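Local coordinates for protein KLLA0F20702p (Kluyveromyces lactis, PDB 5Y5A) that probably acts as the Est1 subunit of yeast telomerase, binding the telomere protein Cdc13 so that the enzyme is recruited to chromosome ends, at residues I272-G284 and L318-W330. Numbering follows the deposited sequence.
Sequences IPNFTNLLGDPNG and LPLIGSHIFPQTW
Phe326 lies flat against Gly280, whose CA sits over the ring face, 3.4 Å from the Phe326 ring centroid, a close CH-pi contact. Gly280 has just left the end of helix 272-279, and a CB on it would run into CE1 of the ring. The opposite face is covered by CG2 of the preceding Ile325. With CG anti to its own carbonyl carbon (chi1 -53°), the phenyl group reaches across to helix 272-279, where Phe326 CE2 comes within 4.1 Å of Leu279 CB and Phe326 CZ within 3.8 Å of Thr276 OG1. Gly280 would probably lose its aromatic cover, and a gap open beside Thr276 and Leu279, if this ring were cut back to an alanine. The axes of segments 272-279 and 318-325 pass 10.9 Å apart at a crossing angle of -108°; within the all-helical Est1 DNA/RNA-binding domain, of the TPR clan, the end of the first helix and Gly280 meet one side of the second and the turn after it. Helices 251-263 and 339-379 both pack on Phe275, whose CE2 edge meets Ile325 CD1 at 3.7 Å. Leu279 buries the most surface here: its side chain crosses that of Leu318 at about a right angle, CD2 touching Leu318 CB, and helix 285-298 touches it through Leu290. Its carbonyl accepts from the indole, Trp330 NE1 to Leu279 O at 2.9 Å; the donor is in the carbonyl plane, though the N-H points well off line (141°). Next along, Thr329 OG1 donates to Gly280 O from above the carbonyl plane, so neighbouring carbonyls accept from neighbouring side chains, while Pro282 CD rests 3.9 Å from Thr329 OG1.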
loop_
_atom_site.group_PDB
_atom_site.type_symbol
_atom_site.label_atom_id
_atom_site.label_comp_id
_atom_site.label_asym_id
_atom_site.label_seq_id
_atom_site.Cartn_x
_atom_site.Cartn_y
_atom_site.Cartn_z
ATOM N N ILE A 272 -4.805 0.792 11.663
ATOM C CA ILE A 272 -6.209 1.061 11.935
ATOM C C ILE A 272 -6.450 2.357 12.748
ATOM O O ILE A 272 -7.402 3.083 12.454
ATOM C CB ILE A 272 -6.851 -0.159 12.644
ATOM C CG1 ILE A 272 -7.036 -1.304 11.646
ATOM C CG2 ILE A 272 -8.193 0.193 13.272
ATOM C CD1 ILE A 272 -7.380 -2.612 12.315
ATOM N N PRO A 273 -5.609 2.654 13.769
ATOM C CA PRO A 273 -5.799 3.954 14.433
ATOM C C PRO A 273 -5.749 5.149 13.476
ATOM O O PRO A 273 -6.579 6.047 13.593
ATOM C CB PRO A 273 -4.638 4.012 15.429
ATOM C CG PRO A 273 -4.387 2.574 15.781
ATOM C CD PRO A 273 -4.691 1.780 14.530
ATOM N N ASN A 274 -4.811 5.157 12.540
ATOM C CA ASN A 274 -4.727 6.264 11.587
ATOM C C ASN A 274 -5.886 6.302 10.594
ATOM O O ASN A 274 -6.455 7.372 10.339
ATOM C CB ASN A 274 -3.398 6.216 10.837
ATOM C CG ASN A 274 -2.279 6.873 11.616
ATOM O OD1 ASN A 274 -2.105 8.090 11.561
ATOM N ND2 ASN A 274 -1.523 6.075 12.358
ATOM N N PHE A 275 -6.227 5.147 10.033
ATOM C CA PHE A 275 -7.436 4.994 9.224
ATOM C C PHE A 275 -8.667 5.563 9.942
ATOM O O PHE A 275 -9.478 6.281 9.356
ATOM C CB PHE A 275 -7.652 3.513 8.905
ATOM C CG PHE A 275 -8.800 3.236 7.977
ATOM C CD1 PHE A 275 -8.645 3.361 6.598
ATOM C CD2 PHE A 275 -10.021 2.801 8.472
ATOM C CE1 PHE A 275 -9.695 3.074 5.728
ATOM C CE2 PHE A 275 -11.081 2.509 7.605
ATOM C CZ PHE A 275 -10.911 2.649 6.231
ATOM N N THR A 276 -8.784 5.237 11.225
ATOM C CA THR A 276 -9.923 5.648 12.043
ATOM C C THR A 276 -9.879 7.147 12.351
ATOM O O THR A 276 -10.911 7.815 12.379
ATOM C CB THR A 276 -9.954 4.845 13.353
ATOM O OG1 THR A 276 -9.976 3.452 13.032
ATOM C CG2 THR A 276 -11.181 5.183 14.185
ATOM N N ASN A 277 -8.675 7.663 12.563
ATOM C CA ASN A 277 -8.482 9.078 12.834
ATOM C C ASN A 277 -8.930 9.898 11.625
ATOM O O ASN A 277 -9.446 11.004 11.768
ATOM C CB ASN A 277 -7.018 9.359 13.179
ATOM C CG ASN A 277 -6.790 10.769 13.721
ATOM O OD1 ASN A 277 -6.439 11.684 12.975
ATOM N ND2 ASN A 277 -6.974 10.942 15.032
ATOM N N LEU A 278 -8.762 9.318 10.439
ATOM C CA LEU A 278 -9.128 9.971 9.187
ATOM C C LEU A 278 -10.613 9.848 8.838
ATOM O O LEU A 278 -11.226 10.806 8.360
ATOM C CB LEU A 278 -8.287 9.397 8.040
ATOM C CG LEU A 278 -8.573 9.899 6.619
ATOM C CD1 LEU A 278 -8.460 11.418 6.523
ATOM C CD2 LEU A 278 -7.631 9.234 5.624
ATOM N N LEU A 279 -11.194 8.675 9.068
ATOM C CA LEU A 279 -12.531 8.401 8.543
ATOM C C LEU A 279 -13.586 8.111 9.591
ATOM O O LEU A 279 -14.770 8.073 9.268
ATOM C CB LEU A 279 -12.486 7.207 7.579
ATOM C CG LEU A 279 -11.649 7.389 6.318
ATOM C CD1 LEU A 279 -11.574 6.077 5.541
ATOM C CD2 LEU A 279 -12.237 8.506 5.463
ATOM N N GLY A 280 -13.173 7.888 10.837
ATOM C CA GLY A 280 -14.109 7.386 11.823
ATOM C C GLY A 280 -14.263 8.175 13.103
ATOM O O GLY A 280 -15.276 8.054 13.790
ATOM N N ASP A 281 -13.256 8.975 13.419
ATOM C CA ASP A 281 -13.235 9.787 14.624
ATOM C C ASP A 281 -13.700 11.229 14.355
ATOM O O ASP A 281 -12.977 12.006 13.728
ATOM C CB ASP A 281 -11.818 9.787 15.201
ATOM C CG ASP A 281 -11.745 10.384 16.589
ATOM O OD1 ASP A 281 -12.740 10.981 17.053
ATOM O OD2 ASP A 281 -10.665 10.264 17.208
ATOM N N PRO A 282 -14.895 11.595 14.851
ATOM C CA PRO A 282 -15.415 12.960 14.717
ATOM C C PRO A 282 -14.414 14.004 15.204
ATOM O O PRO A 282 -14.433 15.136 14.729
ATOM C CB PRO A 282 -16.658 12.957 15.619
ATOM C CG PRO A 282 -17.065 11.548 15.707
ATOM C CD PRO A 282 -15.803 10.736 15.629
ATOM N N ASN A 283 -13.550 13.617 16.139
ATOM C CA ASN A 283 -12.575 14.537 16.713
ATOM C C ASN A 283 -11.152 14.310 16.231
ATOM O O ASN A 283 -10.224 14.938 16.728
ATOM C CB ASN A 283 -12.609 14.447 18.234
ATOM C CG ASN A 283 -13.937 14.880 18.800
ATOM O OD1 ASN A 283 -14.634 15.694 18.202
ATOM N ND2 ASN A 283 -14.301 14.332 19.947
ATOM N N GLY A 284 -10.974 13.415 15.268
ATOM C CA GLY A 284 -9.648 13.165 14.733
ATOM C C GLY A 284 -9.181 14.371 13.948
ATOM O O GLY A 284 -9.953 14.931 13.168
ATOM N N LEU A 318 -14.104 8.435 -0.333
ATOM C CA LEU A 318 -13.868 8.405 1.084
ATOM C C LEU A 318 -15.104 8.452 1.935
ATOM O O LEU A 318 -15.259 7.629 2.785
ATOM C CB LEU A 318 -12.848 9.437 1.483
ATOM C CG LEU A 318 -11.498 9.243 0.831
ATOM C CD1 LEU A 318 -10.541 10.326 1.219
ATOM C CD2 LEU A 318 -10.909 7.905 1.170
ATOM N N PRO A 319 -15.998 9.391 1.714
ATOM C CA PRO A 319 -17.226 9.374 2.521
ATOM C C PRO A 319 -18.098 8.138 2.311
ATOM O O PRO A 319 -18.882 7.801 3.196
ATOM C CB PRO A 319 -17.972 10.628 2.050
ATOM C CG PRO A 319 -16.907 11.530 1.559
ATOM C CD PRO A 319 -15.917 10.612 0.894
ATOM N N LEU A 320 -17.971 7.481 1.162
ATOM C CA LEU A 320 -18.788 6.308 0.883
ATOM C C LEU A 320 -18.283 5.138 1.713
ATOM O O LEU A 320 -19.062 4.419 2.338
ATOM C CB LEU A 320 -18.760 5.969 -0.608
ATOM C CG LEU A 320 -19.165 7.169 -1.472
ATOM C CD1 LEU A 320 -18.985 6.865 -2.953
ATOM C CD2 LEU A 320 -20.608 7.569 -1.179
ATOM N N ILE A 321 -16.969 4.962 1.714
ATOM C CA ILE A 321 -16.337 3.964 2.556
ATOM C C ILE A 321 -16.557 4.300 4.033
ATOM O O ILE A 321 -16.923 3.436 4.835
ATOM C CB ILE A 321 -14.844 3.867 2.240
ATOM C CG1 ILE A 321 -14.665 3.277 0.840
ATOM C CG2 ILE A 321 -14.133 3.012 3.282
ATOM C CD1 ILE A 321 -13.221 3.293 0.340
ATOM N N GLY A 322 -16.357 5.570 4.380
ATOM C CA GLY A 322 -16.542 6.034 5.747
ATOM C C GLY A 322 -17.918 5.709 6.302
ATOM O O GLY A 322 -18.045 5.219 7.427
ATOM N N SER A 323 -18.948 5.965 5.502
ATOM C CA SER A 323 -20.320 5.771 5.953
ATOM C C SER A 323 -20.677 4.294 6.160
ATOM O O SER A 323 -21.563 3.978 6.949
ATOM C CB SER A 323 -21.294 6.404 4.968
ATOM O OG SER A 323 -21.371 5.652 3.768
ATOM N N HIS A 324 -19.997 3.391 5.464
ATOM C CA HIS A 324 -20.238 1.966 5.680
ATOM C C HIS A 324 -19.514 1.456 6.925
ATOM O O HIS A 324 -20.092 0.725 7.735
ATOM C CB HIS A 324 -19.819 1.153 4.455
ATOM C CG HIS A 324 -20.853 1.130 3.373
ATOM N ND1 HIS A 324 -20.761 1.903 2.236
ATOM C CD2 HIS A 324 -22.012 0.443 3.270
ATOM C CE1 HIS A 324 -21.816 1.682 1.471
ATOM N NE2 HIS A 324 -22.591 0.802 2.077
ATOM N N ILE A 325 -18.253 1.842 7.083
ATOM C CA ILE A 325 -17.481 1.403 8.241
ATOM C C ILE A 325 -17.878 2.162 9.511
ATOM O O ILE A 325 -18.073 1.558 10.559
ATOM C CB ILE A 325 -15.970 1.556 7.994
ATOM C CG1 ILE A 325 -15.577 0.793 6.720
ATOM C CG2 ILE A 325 -15.176 1.042 9.190
ATOM C CD1 ILE A 325 -14.070 0.607 6.546
ATOM N N PHE A 326 -18.017 3.478 9.401
ATOM C CA PHE A 326 -18.333 4.327 10.546
ATOM C C PHE A 326 -19.640 5.096 10.340
ATOM O O PHE A 326 -19.619 6.324 10.216
ATOM C CB PHE A 326 -17.191 5.324 10.795
ATOM C CG PHE A 326 -15.830 4.685 10.918
ATOM C CD1 PHE A 326 -15.433 4.078 12.109
ATOM C CD2 PHE A 326 -14.939 4.712 9.855
ATOM C CE1 PHE A 326 -14.180 3.496 12.235
ATOM C CE2 PHE A 326 -13.681 4.136 9.979
ATOM C CZ PHE A 326 -13.301 3.525 11.175
ATOM N N PRO A 327 -20.780 4.385 10.310
ATOM C CA PRO A 327 -22.056 5.014 9.937
ATOM C C PRO A 327 -22.436 6.222 10.797
ATOM O O PRO A 327 -22.936 7.214 10.258
ATOM C CB PRO A 327 -23.075 3.878 10.122
ATOM C CG PRO A 327 -22.429 2.930 11.082
ATOM C CD PRO A 327 -20.963 2.981 10.720
ATOM N N GLN A 328 -22.187 6.153 12.102
ATOM C CA GLN A 328 -22.583 7.223 13.009
ATOM C C GLN A 328 -21.792 8.496 12.753
ATOM O O GLN A 328 -22.350 9.590 12.764
ATOM C CB GLN A 328 -22.407 6.786 14.463
ATOM C CG GLN A 328 -23.358 5.687 14.861
ATOM C CD GLN A 328 -24.793 6.063 14.573
ATOM O OE1 GLN A 328 -25.276 7.098 15.035
ATOM N NE2 GLN A 328 -25.478 5.237 13.788
ATOM N N THR A 329 -20.491 8.342 12.529
ATOM C CA THR A 329 -19.632 9.476 12.234
ATOM C C THR A 329 -20.104 10.195 10.970
ATOM O O THR A 329 -20.059 11.412 10.898
ATOM C CB THR A 329 -18.166 9.041 12.068
ATOM O OG1 THR A 329 -17.723 8.379 13.264
ATOM C CG2 THR A 329 -17.265 10.245 11.793
ATOM N N TRP A 330 -20.589 9.446 9.985
ATOM C CA TRP A 330 -20.966 10.060 8.712
ATOM C C TRP A 330 -22.457 10.382 8.593
ATOM O O TRP A 330 -22.937 10.734 7.517
ATOM C CB TRP A 330 -20.511 9.175 7.554
ATOM C CG TRP A 330 -19.027 9.299 7.330
ATOM C CD1 TRP A 330 -18.054 8.491 7.837
ATOM C CD2 TRP A 330 -18.349 10.321 6.580
ATOM N NE1 TRP A 330 -16.816 8.928 7.434
ATOM C CE2 TRP A 330 -16.968 10.051 6.662
ATOM C CE3 TRP A 330 -18.775 11.430 5.843
ATOM C CZ2 TRP A 330 -16.008 10.854 6.039
ATOM C CZ3 TRP A 330 -17.819 12.225 5.221
ATOM C CH2 TRP A 330 -16.452 11.930 5.323
#